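Local coordinates for protein HIAXHD3 (Humicola insolens, PDB 3ZXK) that releases L-arabinofuranose side chains from xylan-type glycans as a family 43 glycoside hydrolase, and in engineered form probably also cuts the xylan backbone, at residues A[407-412]-A[511-516]; A[411-416]-A[420-425]; A[277-282]-A[300-305]; A[252-255]-A[259-262]. One frame throughout, in Å; residues are numbered along the deposited sequence.

Interaction 1 of 4, residues A[407-412]-A[511-516]; sequences AAYIGV and GVFNFS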
loop_
_atom_site.group_PDB
_atom_site.type_symbol
_atom_site.label_atom_id
_atom_site.label_comp_id
_atom_site.label_asym_id
_atom_site.label_seq_id
_atom_site.Cartn_x
_atom_site.Cartn_y
_atom_site.Cartn_z
ATOM N N ALA A 407 -0.735 -15.739 9.976
ATOM C CA ALA A 407 -1.868 -14.958 10.481
ATOM C C ALA A 407 -2.504 -15.541 11.752
ATOM O O ALA A 407 -2.315 -16.694 12.088
ATOM C CB ALA A 407 -2.905 -14.828 9.377
ATOM N N ALA A 408 -3.326 -14.744 12.428
ATOM C CA ALA A 408 -4.083 -15.185 13.600
ATOM C C ALA A 408 -5.285 -14.287 13.665
ATOM O O ALA A 408 -5.265 -13.165 13.120
ATOM C CB ALA A 408 -3.262 -15.047 14.894
ATOM N N TYR A 409 -6.321 -14.744 14.360
ATOM C CA TYR A 409 -7.524 -13.957 14.509
ATOM C C TYR A 409 -8.259 -14.223 15.811
ATOM O O TYR A 409 -8.023 -15.250 16.456
ATOM C CB TYR A 409 -8.463 -14.134 13.326
ATOM C CG TYR A 409 -9.178 -15.462 13.112
ATOM C CD1 TYR A 409 -10.250 -15.866 13.949
ATOM C CD2 TYR A 409 -8.870 -16.271 12.016
ATOM C CE1 TYR A 409 -10.962 -17.036 13.703
ATOM C CE2 TYR A 409 -9.575 -17.439 11.749
ATOM C CZ TYR A 409 -10.608 -17.825 12.618
ATOM O OH TYR A 409 -11.360 -18.933 12.369
ATOM N N ILE A 410 -9.109 -13.266 16.198
ATOM C CA ILE A 410 -10.083 -13.489 17.251
ATOM C C ILE A 410 -11.444 -13.309 16.567
ATOM O O ILE A 410 -11.629 -12.394 15.736
ATOM C CB ILE A 410 -9.905 -12.535 18.452
ATOM C CG1 ILE A 410 -10.850 -12.954 19.589
ATOM C CG2 ILE A 410 -10.075 -11.074 18.031
ATOM C CD1 ILE A 410 -10.553 -12.273 20.908
ATOM N N GLY A 411 -12.386 -14.194 16.848
ATOM C CA GLY A 411 -13.644 -14.126 16.125
ATOM C C GLY A 411 -14.711 -14.968 16.742
ATOM O O GLY A 411 -14.601 -15.406 17.899
ATOM N N VAL A 412 -15.769 -15.157 15.965
ATOM C CA VAL A 412 -16.933 -15.906 16.412
ATOM C C VAL A 412 -17.137 -17.072 15.463
ATOM O O VAL A 412 -17.067 -16.911 14.235
ATOM C CB VAL A 412 -18.212 -15.038 16.432
ATOM C CG1 VAL A 412 -19.453 -15.843 16.878
ATOM C CG2 VAL A 412 -18.026 -13.825 17.338
ATOM N N GLY A 511 -7.783 -6.761 9.575
ATOM C CA GLY A 511 -8.874 -7.102 8.690
ATOM C C GLY A 511 -10.083 -7.672 9.371
ATOM O O GLY A 511 -10.028 -8.090 10.524
ATOM N N VAL A 512 -11.193 -7.671 8.635
ATOM C CA VAL A 512 -12.426 -8.306 9.087
ATOM C C VAL A 512 -12.860 -9.291 7.999
ATOM O O VAL A 512 -12.760 -8.987 6.800
ATOM C CB VAL A 512 -13.529 -7.277 9.439
ATOM C CG1 VAL A 512 -13.805 -6.283 8.316
ATOM C CG2 VAL A 512 -14.787 -7.996 9.927
ATOM N N PHE A 513 -13.273 -10.481 8.417
ATOM C CA PHE A 513 -13.641 -11.559 7.486
ATOM C C PHE A 513 -14.956 -12.196 7.893
ATOM O O PHE A 513 -15.397 -12.082 9.042
ATOM C CB PHE A 513 -12.543 -12.624 7.443
ATOM C CG PHE A 513 -12.370 -13.396 8.747
ATOM C CD1 PHE A 513 -11.536 -12.901 9.756
ATOM C CD2 PHE A 513 -13.066 -14.587 8.978
ATOM C CE1 PHE A 513 -11.379 -13.598 10.947
ATOM C CE2 PHE A 513 -12.889 -15.293 10.153
ATOM C CZ PHE A 513 -12.072 -14.780 11.149
ATOM N N ASN A 514 -15.546 -12.907 6.955
ATOM C CA ASN A 514 -16.742 -13.684 7.214
ATOM C C ASN A 514 -16.849 -14.724 6.095
ATOM O O ASN A 514 -16.943 -14.375 4.927
ATOM C CB ASN A 514 -17.977 -12.788 7.251
ATOM C CG ASN A 514 -19.215 -13.563 7.639
ATOM O OD1 ASN A 514 -19.109 -14.598 8.303
ATOM N ND2 ASN A 514 -20.376 -13.069 7.238
ATOM N N PHE A 515 -16.759 -16.004 6.461
ATOM C CA PHE A 515 -16.924 -17.090 5.487
ATOM C C PHE A 515 -17.657 -18.255 6.127
ATOM O O PHE A 515 -17.930 -18.234 7.340
ATOM C CB PHE A 515 -15.579 -17.529 4.864
ATOM C CG PHE A 515 -14.599 -18.130 5.833
ATOM C CD1 PHE A 515 -13.706 -17.319 6.538
ATOM C CD2 PHE A 515 -14.545 -19.499 6.033
ATOM C CE1 PHE A 515 -12.799 -17.866 7.438
ATOM C CE2 PHE A 515 -13.643 -20.057 6.938
ATOM C CZ PHE A 515 -12.754 -19.250 7.631
ATOM N N SER A 516 -17.992 -19.260 5.318
ATOM C CA SER A 516 -18.638 -20.429 5.904
ATOM C C SER A 516 -17.972 -21.723 5.557
ATOM O O SER A 516 -17.331 -21.882 4.525
ATOM C CB SER A 516 -20.127 -20.524 5.576
ATOM O OG SER A 516 -20.733 -21.604 6.299
#
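F513 drives the edge of its ring into the face of Y409, an edge-to-face (T-shaped) aromatic pair with centroids 4.5 Å apart and planes at 58°. The leading atom, F513 CZ, stands 3.3 Å above the Y409 ring plane and over its centre, 3.5 Å from Y409 CD1 and nearly as close to the other five ring carbons. F513 CE1 follows behind, 3.6 Å from Y409 CG, and also reaches Y409 CB at 3.8 Å. In Y409 the CG lies between the backbone N and the carbonyl carbon (chi1 69°), which leans the ring along its own strand, with G411 N at its edge, and turns one face to the phenylalanine.

Apolar packing completes the contact. The two strands are not neighbours in the sheet: strand 396-403 runs between them, and both rings rest on its V401. Y409 also touches V424 and L427, while F513 meets L365 and T371.

Polar contacts play no part across the pair, since no hydrogen bond links the segments. The phenol oxygen of Y409 is instead hydrogen-bonded to W413 NE1, which anchors the far end of the ring. An alanine here would remove the face that receives F513 CZ, probably opening a gap beside V401 and leaving the W413 indole N-H without its hydroxyl partner.

The chemistry is thus that of a buried, apolar edge-to-face pair: ring hydrogens against a pi face, in the concanavalin A-like sheet, bridging two strands that share no backbone hydrogen bond.

Interaction 2 of 4, residues A[411-416]-A[420-425]; sequences GVWKQG and RIVMVD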
loop_
_atom_site.group_PDB
_atom_site.type_symbol
_atom_site.label_atom_id
_atom_site.label_comp_id
_atom_site.label_asym_id
_atom_site.label_seq_id
_atom_site.Cartn_x
_atom_site.Cartn_y
_atom_site.Cartn_z
ATOM N N GLY A 411 -12.386 -14.194 16.848
ATOM C CA GLY A 411 -13.644 -14.126 16.125
ATOM C C GLY A 411 -14.711 -14.968 16.742
ATOM O O GLY A 411 -14.601 -15.406 17.899
ATOM N N VAL A 412 -15.769 -15.157 15.965
ATOM C CA VAL A 412 -16.933 -15.906 16.412
ATOM C C VAL A 412 -17.137 -17.072 15.463
ATOM O O VAL A 412 -17.067 -16.911 14.235
ATOM C CB VAL A 412 -18.212 -15.038 16.432
ATOM C CG1 VAL A 412 -19.453 -15.843 16.878
ATOM C CG2 VAL A 412 -18.026 -13.825 17.338
ATOM N N TRP A 413 -17.297 -18.251 16.051
ATOM C CA TRP A 413 -17.691 -19.469 15.331
ATOM C C TRP A 413 -19.120 -19.801 15.711
ATOM O O TRP A 413 -19.468 -19.908 16.907
ATOM C CB TRP A 413 -16.771 -20.651 15.680
ATOM C CG TRP A 413 -15.426 -20.597 15.019
ATOM C CD1 TRP A 413 -14.838 -19.531 14.371
ATOM C CD2 TRP A 413 -14.500 -21.697 14.912
ATOM N NE1 TRP A 413 -13.612 -19.881 13.883
ATOM C CE2 TRP A 413 -13.349 -21.196 14.175
ATOM C CE3 TRP A 413 -14.512 -23.017 15.349
ATOM C CZ2 TRP A 413 -12.258 -22.018 13.872
ATOM C CZ3 TRP A 413 -13.430 -23.838 15.045
ATOM C CH2 TRP A 413 -12.327 -23.352 14.328
ATOM N N LYS A 414 -19.957 -19.936 14.695
ATOM C CA LYS A 414 -21.345 -20.399 14.860
ATOM C C LYS A 414 -21.389 -21.893 14.478
ATOM O O LYS A 414 -21.106 -22.256 13.342
ATOM C CB LYS A 414 -22.311 -19.573 13.980
ATOM C CG LYS A 414 -23.802 -19.865 14.238
ATOM C CD LYS A 414 -24.293 -19.233 15.541
ATOM C CE LYS A 414 -25.777 -19.440 15.749
ATOM N NZ LYS A 414 -26.540 -18.634 14.766
ATOM N N GLN A 415 -21.687 -22.756 15.445
ATOM C CA GLN A 415 -21.875 -24.188 15.181
ATOM C C GLN A 415 -23.224 -24.588 15.726
ATOM O O GLN A 415 -23.489 -24.421 16.913
ATOM C CB GLN A 415 -20.711 -25.030 15.748
ATOM C CG GLN A 415 -19.331 -24.608 15.212
ATOM C CD GLN A 415 -18.187 -25.250 15.968
ATOM O OE1 GLN A 415 -18.277 -25.537 17.172
ATOM N NE2 GLN A 415 -17.114 -25.503 15.265
ATOM N N GLY A 416 -24.095 -25.093 14.857
ATOM C CA GLY A 416 -25.479 -25.344 15.265
ATOM C C GLY A 416 -26.079 -24.059 15.794
ATOM O O GLY A 416 -26.033 -22.992 15.129
ATOM N N ARG A 420 -19.799 -18.797 19.687
ATOM C CA ARG A 420 -18.795 -18.572 20.701
ATOM C C ARG A 420 -17.576 -17.878 20.147
ATOM O O ARG A 420 -17.248 -17.979 18.949
ATOM C CB ARG A 420 -18.396 -19.871 21.370
ATOM C CG ARG A 420 -17.417 -20.694 20.576
ATOM C CD ARG A 420 -16.939 -21.856 21.406
ATOM N NE ARG A 420 -15.811 -22.559 20.819
ATOM C CZ ARG A 420 -15.898 -23.459 19.845
ATOM N NH1 ARG A 420 -17.072 -23.774 19.276
ATOM N NH2 ARG A 420 -14.796 -24.052 19.437
ATOM N N ILE A 421 -16.901 -17.183 21.040
ATOM C CA ILE A 421 -15.657 -16.510 20.695
ATOM C C ILE A 421 -14.505 -17.497 20.712
ATOM O O ILE A 421 -14.434 -18.339 21.602
ATOM C CB ILE A 421 -15.381 -15.344 21.666
ATOM C CG1 ILE A 421 -16.588 -14.413 21.657
ATOM C CG2 ILE A 421 -14.122 -14.574 21.290
ATOM C CD1 ILE A 421 -16.609 -13.419 22.784
ATOM N N VAL A 422 -13.642 -17.407 19.705
ATOM C CA VAL A 422 -12.433 -18.219 19.590
ATOM C C VAL A 422 -11.243 -17.346 19.194
ATOM O O VAL A 422 -11.414 -16.277 18.566
ATOM C CB VAL A 422 -12.591 -19.366 18.541
ATOM C CG1 VAL A 422 -13.669 -20.367 18.965
ATOM C CG2 VAL A 422 -12.908 -18.797 17.161
ATOM N N MET A 423 -10.047 -17.788 19.564
ATOM C CA MET A 423 -8.822 -17.218 19.030
ATOM C C MET A 423 -8.121 -18.344 18.270
ATOM O O MET A 423 -7.912 -19.401 18.827
ATOM C CB MET A 423 -7.961 -16.615 20.171
ATOM C CG MET A 423 -6.710 -15.896 19.700
ATOM S SD MET A 423 -5.325 -17.024 19.406
ATOM C CE MET A 423 -3.978 -15.941 18.897
ATOM N N VAL A 424 -7.798 -18.094 16.998
ATOM C CA VAL A 424 -7.193 -19.043 16.070
ATOM C C VAL A 424 -5.800 -18.562 15.646
ATOM O O VAL A 424 -5.598 -17.378 15.279
ATOM C CB VAL A 424 -8.107 -19.217 14.828
ATOM C CG1 VAL A 424 -7.418 -19.970 13.681
ATOM C CG2 VAL A 424 -9.438 -19.853 15.229
ATOM N N ASP A 425 -4.828 -19.475 15.672
ATOM C CA ASP A 425 -3.503 -19.138 15.194
ATOM C C ASP A 425 -3.006 -20.206 14.224
ATOM O O ASP A 425 -3.780 -21.054 13.796
ATOM C CB ASP A 425 -2.538 -18.863 16.373
ATOM C CG ASP A 425 -2.270 -20.091 17.240
ATOM O OD1 ASP A 425 -2.743 -21.215 16.961
ATOM O OD2 ASP A 425 -1.513 -19.926 18.232
#
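W413 and R420 exchange two backbone hydrogen bonds, W413 N to R420 O at 2.9 Å and R420 N to W413 O at 3.0 Å. G411 and V422 form a second such pair, with V422 N to G411 O at 2.9 Å. V412 and I421 make the non-hydrogen-bonded pair between them; their CA hydrogens point at carbonyls across the hairpin, I421 CA lying 3.2 Å from G411 O.

Side chains extend the polar grip. R420 NH1 donates to Q415 OE1 over 3.0 Å, with the oxygen in the guanidinium plane but the donor 57° out of the amide's carbonyl plane, so it misses the oxygen's lone pairs. R420 NE is hydrogen-bonded to N445 OD1, so a second nitrogen of the group is also engaged.

Packing follows on the face that carries W413, R420 and V422. V422 CG2 sits over the five-membered ring of W413 in a CH-pi contact, 3.5 Å from its centroid. Rotation about the CA-CB bond of W413 (chi1 -76°) lays the indole along the partner strand, over V422 and on toward V424, whose CG2 touches W413 CZ2 at 3.8 Å. R397 adds a cation-pi contact to the indole.

The hairpin of strands 406-415 and 418-429 lies between strand 396-403 and strand 436-448; I421 and M423 pack on L492 of strand 490-497 in the facing sheet, consistent with a concanavalin A-like beta sandwich.

Interaction 3 of 4, residues A[277-282]-A[300-305]; sequences VAPLRW and TSYPIP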
loop_
_atom_site.group_PDB
_atom_site.type_symbol
_atom_site.label_atom_id
_atom_site.label_comp_id
_atom_site.label_asym_id
_atom_site.label_seq_id
_atom_site.Cartn_x
_atom_site.Cartn_y
_atom_site.Cartn_z
ATOM N N VAL A 277 12.249 10.850 4.171
ATOM C CA VAL A 277 12.522 12.025 3.321
ATOM C C VAL A 277 13.841 12.680 3.738
ATOM O O VAL A 277 14.114 12.834 4.931
ATOM C CB VAL A 277 11.363 13.053 3.413
ATOM C CG1 VAL A 277 11.620 14.245 2.496
ATOM C CG2 VAL A 277 10.043 12.395 2.996
ATOM N N ALA A 278 14.673 12.999 2.751
ATOM C CA ALA A 278 15.875 13.846 2.961
ATOM C C ALA A 278 15.975 14.965 1.905
ATOM O O ALA A 278 15.565 14.787 0.776
ATOM C CB ALA A 278 17.130 12.999 2.948
ATOM N N PRO A 279 16.566 16.100 2.266
ATOM C CA PRO A 279 16.855 17.097 1.239
ATOM C C PRO A 279 17.972 16.644 0.289
ATOM O O PRO A 279 18.839 15.821 0.658
ATOM C CB PRO A 279 17.340 18.312 2.035
ATOM C CG PRO A 279 17.182 17.946 3.476
ATOM C CD PRO A 279 17.172 16.452 3.558
ATOM N N LEU A 280 17.906 17.155 -0.939
ATOM C CA LEU A 280 18.978 17.046 -1.924
ATOM C C LEU A 280 19.671 18.378 -2.156
ATOM O O LEU A 280 19.055 19.417 -2.057
ATOM C CB LEU A 280 18.382 16.611 -3.258
ATOM C CG LEU A 280 17.830 15.203 -3.340
ATOM C CD1 LEU A 280 17.128 15.041 -4.676
ATOM C CD2 LEU A 280 18.924 14.156 -3.180
ATOM N N ARG A 281 20.963 18.333 -2.471
ATOM C CA ARG A 281 21.654 19.482 -3.052
ATOM C C ARG A 281 22.085 19.069 -4.463
ATOM O O ARG A 281 22.172 17.885 -4.782
ATOM C CB ARG A 281 22.871 19.890 -2.205
ATOM C CG ARG A 281 23.901 18.791 -2.062
ATOM C CD ARG A 281 25.118 19.198 -1.240
ATOM N NE ARG A 281 25.971 18.026 -1.088
ATOM C CZ ARG A 281 26.085 17.307 0.028
ATOM N NH1 ARG A 281 25.444 17.671 1.136
ATOM N NH2 ARG A 281 26.872 16.240 0.046
ATOM N N TRP A 282 22.313 20.046 -5.318
ATOM C CA TRP A 282 22.813 19.778 -6.653
ATOM C C TRP A 282 24.248 20.198 -6.733
ATOM O O TRP A 282 24.611 21.279 -6.266
ATOM C CB TRP A 282 21.964 20.521 -7.670
ATOM C CG TRP A 282 20.611 19.868 -7.814
ATOM C CD1 TRP A 282 19.467 20.070 -7.044
ATOM C CD2 TRP A 282 20.268 18.814 -8.752
ATOM N NE1 TRP A 282 18.444 19.261 -7.475
ATOM C CE2 TRP A 282 18.861 18.480 -8.507
ATOM C CE3 TRP A 282 20.954 18.168 -9.779
ATOM C CZ2 TRP A 282 18.199 17.512 -9.247
ATOM C CZ3 TRP A 282 20.277 17.195 -10.518
ATOM C CH2 TRP A 282 18.926 16.890 -10.263
ATOM N N THR A 300 17.403 11.912 11.175
ATOM C CA THR A 300 16.124 11.645 11.840
ATOM C C THR A 300 15.168 12.842 11.754
ATOM O O THR A 300 13.945 12.679 11.772
ATOM C CB THR A 300 16.349 11.227 13.308
ATOM O OG1 THR A 300 17.045 12.270 13.978
ATOM C CG2 THR A 300 17.191 9.955 13.378
ATOM N N SER A 301 15.733 14.043 11.627
ATOM C CA SER A 301 14.917 15.250 11.415
ATOM C C SER A 301 15.567 16.201 10.442
ATOM O O SER A 301 16.797 16.314 10.370
ATOM C CB SER A 301 14.636 15.990 12.733
ATOM O OG SER A 301 15.825 16.534 13.240
ATOM N N TYR A 302 14.721 16.915 9.714
ATOM C CA TYR A 302 15.170 17.901 8.748
ATOM C C TYR A 302 14.213 19.096 8.734
ATOM O O TYR A 302 13.085 18.995 9.235
ATOM C CB TYR A 302 15.162 17.268 7.363
ATOM C CG TYR A 302 16.292 16.325 7.062
ATOM C CD1 TYR A 302 17.598 16.798 6.849
ATOM C CD2 TYR A 302 16.048 14.968 6.889
ATOM C CE1 TYR A 302 18.638 15.919 6.533
ATOM C CE2 TYR A 302 17.074 14.085 6.548
ATOM C CZ TYR A 302 18.369 14.563 6.383
ATOM O OH TYR A 302 19.391 13.700 6.030
ATOM N N PRO A 303 14.640 20.229 8.136
ATOM C CA PRO A 303 13.696 21.344 7.961
ATOM C C PRO A 303 12.468 20.939 7.128
ATOM O O PRO A 303 12.549 20.098 6.228
ATOM C CB PRO A 303 14.513 22.389 7.200
ATOM C CG PRO A 303 15.947 22.077 7.567
ATOM C CD PRO A 303 15.995 20.562 7.645
ATOM N N ILE A 304 11.342 21.559 7.429
ATOM C CA ILE A 304 10.110 21.228 6.744
ATOM C C ILE A 304 10.244 21.632 5.256
ATOM O O ILE A 304 10.722 22.700 4.941
ATOM C CB ILE A 304 8.885 21.888 7.455
ATOM C CG1 ILE A 304 7.577 21.233 6.999
ATOM C CG2 ILE A 304 8.913 23.412 7.306
ATOM C CD1 ILE A 304 7.359 19.863 7.587
ATOM N N PRO A 305 9.850 20.756 4.321
ATOM C CA PRO A 305 10.095 21.105 2.903
ATOM C C PRO A 305 9.269 22.281 2.393
ATOM O O PRO A 305 9.684 22.962 1.452
ATOM C CB PRO A 305 9.744 19.803 2.161
ATOM C CG PRO A 305 9.998 18.720 3.204
ATOM C CD PRO A 305 9.517 19.333 4.497
#
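Y302 lays one ring face against P279, whose CD stands over the ring centre, 3.2 Å above the plane. This is a CH-pi contact: P279 CD is 3.3 Å from the ring centroid and only 12° off the normal. P279 CG follows, 3.6 Å from Y302 CD1. From the same side of the ring plane A278 CB comes within 3.8 Å of Y302 CE2, and the backbone oxygen V277 O lies 3.5 Å from Y302 CD2. Three consecutive residues thus meet the ring from one side, P279 over its face and the other two obliquely. The ring reaches across a gap too wide for backbone bonds; the strand axes stay 7.7 Å apart, at 49°. No hydrogen bond joins the segments, and the hydroxyl of Y302 finds its partner in G299 N.

Strand 273-282 is the third strand of a four-stranded antiparallel sheet, between 260-267 and 288-290, probably a propeller blade as in family 43. The contact joins it to the two-stranded pair of 301-303 with 7-9 near the N-terminus, whose F8 touches both V277 and Y302. N10 ties strand 273-282 to T300 further, its OD1 accepting from V277 N while its backbone is hydrogen-bonded to T300.

Interaction 4 of 4, residues A[252-255]-A[259-262]; sequences IVDA and TWHY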
loop_
_atom_site.group_PDB
_atom_site.type_symbol
_atom_site.label_atom_id
_atom_site.label_comp_id
_atom_site.label_asym_id
_atom_site.label_seq_id
_atom_site.Cartn_x
_atom_site.Cartn_y
_atom_site.Cartn_z
ATOM N N ILE A 252 12.496 11.297 -6.527
ATOM C CA ILE A 252 12.844 12.655 -6.133
ATOM C C ILE A 252 11.781 13.625 -6.621
ATOM O O ILE A 252 11.085 13.358 -7.603
ATOM C CB ILE A 252 14.253 13.072 -6.620
ATOM C CG1 ILE A 252 14.363 13.012 -8.151
ATOM C CG2 ILE A 252 15.313 12.182 -5.941
ATOM C CD1 ILE A 252 15.608 13.695 -8.701
ATOM N N VAL A 253 11.657 14.768 -5.942
ATOM C CA VAL A 253 10.578 15.703 -6.224
ATOM C C VAL A 253 10.997 17.102 -5.788
ATOM O O VAL A 253 11.742 17.252 -4.803
ATOM C CB VAL A 253 9.251 15.263 -5.575
ATOM C CG1 VAL A 253 9.351 15.193 -4.028
ATOM C CG2 VAL A 253 8.123 16.192 -6.008
ATOM N N ASP A 254 10.538 18.100 -6.533
ATOM C CA ASP A 254 10.837 19.496 -6.274
ATOM C C ASP A 254 9.707 20.109 -5.455
ATOM O O ASP A 254 8.528 19.867 -5.736
ATOM C CB ASP A 254 11.002 20.284 -7.585
ATOM C CG ASP A 254 9.812 20.126 -8.571
ATOM O OD1 ASP A 254 9.460 18.972 -8.950
ATOM O OD2 ASP A 254 9.292 21.151 -9.058
ATOM N N ALA A 255 10.063 20.890 -4.444
ATOM C CA ALA A 255 9.070 21.697 -3.718
ATOM C C ALA A 255 8.819 23.008 -4.470
ATOM O O ALA A 255 9.576 23.369 -5.389
ATOM C CB ALA A 255 9.535 21.957 -2.287
ATOM N N THR A 259 13.588 23.627 -4.211
ATOM C CA THR A 259 14.478 22.694 -3.529
ATOM C C THR A 259 13.978 21.279 -3.761
ATOM O O THR A 259 12.762 21.024 -3.751
ATOM C CB THR A 259 14.541 22.936 -2.005
ATOM O OG1 THR A 259 13.218 22.832 -1.445
ATOM C CG2 THR A 259 15.141 24.297 -1.687
ATOM N N TRP A 260 14.914 20.361 -3.949
ATOM C CA TRP A 260 14.591 18.970 -4.218
ATOM C C TRP A 260 14.726 18.084 -3.012
ATOM O O TRP A 260 15.496 18.369 -2.107
ATOM C CB TRP A 260 15.485 18.448 -5.326
ATOM C CG TRP A 260 15.087 18.970 -6.671
ATOM C CD1 TRP A 260 15.311 20.243 -7.215
ATOM C CD2 TRP A 260 14.339 18.239 -7.675
ATOM N NE1 TRP A 260 14.790 20.312 -8.471
ATOM C CE2 TRP A 260 14.175 19.154 -8.807
ATOM C CE3 TRP A 260 13.810 16.956 -7.752
ATOM C CZ2 TRP A 260 13.512 18.777 -9.968
ATOM C CZ3 TRP A 260 13.137 16.579 -8.921
ATOM C CH2 TRP A 260 12.996 17.477 -10.007
ATOM N N HIS A 261 13.960 17.000 -3.000
ATOM C CA HIS A 261 13.921 16.061 -1.875
ATOM C C HIS A 261 13.915 14.644 -2.391
ATOM O O HIS A 261 13.334 14.348 -3.451
ATOM C CB HIS A 261 12.690 16.357 -1.025
ATOM C CG HIS A 261 12.697 17.754 -0.466
ATOM N ND1 HIS A 261 13.206 18.046 0.747
ATOM C CD2 HIS A 261 12.329 18.970 -1.048
ATOM C CE1 HIS A 261 13.128 19.385 0.957
ATOM N NE2 HIS A 261 12.594 19.950 -0.147
ATOM N N TYR A 262 14.559 13.746 -1.654
ATOM C CA TYR A 262 14.565 12.322 -2.025
ATOM C C TYR A 262 13.594 11.617 -1.050
ATOM O O TYR A 262 13.748 11.714 0.193
ATOM C CB TYR A 262 16.002 11.760 -1.973
ATOM C CG TYR A 262 16.123 10.272 -2.247
ATOM C CD1 TYR A 262 15.210 9.603 -3.081
ATOM C CD2 TYR A 262 17.143 9.517 -1.655
ATOM C CE1 TYR A 262 15.318 8.244 -3.325
ATOM C CE2 TYR A 262 17.245 8.171 -1.876
ATOM C CZ TYR A 262 16.330 7.529 -2.683
ATOM O OH TYR A 262 16.478 6.170 -2.872
#
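The strands run antiparallel at 156°, with V253 and H261 as the hydrogen-bonded pair, each backbone N donating to the other's O. A255 N to T259 O, 2.8 Å and almost straight at 178°, closes the turn end.

W260 carries the side-chain contact. Its CG is anti to the carbonyl carbon (chi1 -74°), which lays the indole across the partner strand. D254 CB sits over its six-membered ring in a CH-pi contact, 3.6 Å above the plane, while the D254 carboxylate runs alongside and forms a salt bridge with R24. I252 CD1 meets W260 CZ3 at 3.8 Å, and I252 CG2 leans on Y262 CD1 at 3.9 Å. On the other face H261 NE2 donates to T259 OG1 over 3.2 Å, an oxygen also hydrogen-bonded to D257. Without the indole, as with a serine at the position of W260, I252 and D254 CB would probably lose their cover, and W282 would have one edge-to-face partner fewer.

Such a beta hairpin, with strand 260-267 running on beside 273-282, is the opening half of a four-stranded antiparallel blade, consistent with the five-bladed beta-propeller of family 43 hydrolases.

In the fold
The four contacts fall into two pairs at opposite sides of the chain's centre. Interactions 1 and 2, centres 9 Å apart, share G411 and V412 on strand 406-415 and are stitched together by Y409 N to V424 O at 2.9 Å. Interactions 3 and 4, also 9 Å apart, meet where strands 260-267 and 273-282 pair, A278 O lying 2.8 Å from Y262 N. About 42 Å separates the centre of interaction 1 from those of interactions 3 and 4. In interaction 4 the Y262 side chain is about 10 Å from the bound arabinofuranose, and its hydroxyl is hydrogen-bonded to the backbone oxygen of Q249, a pocket residue.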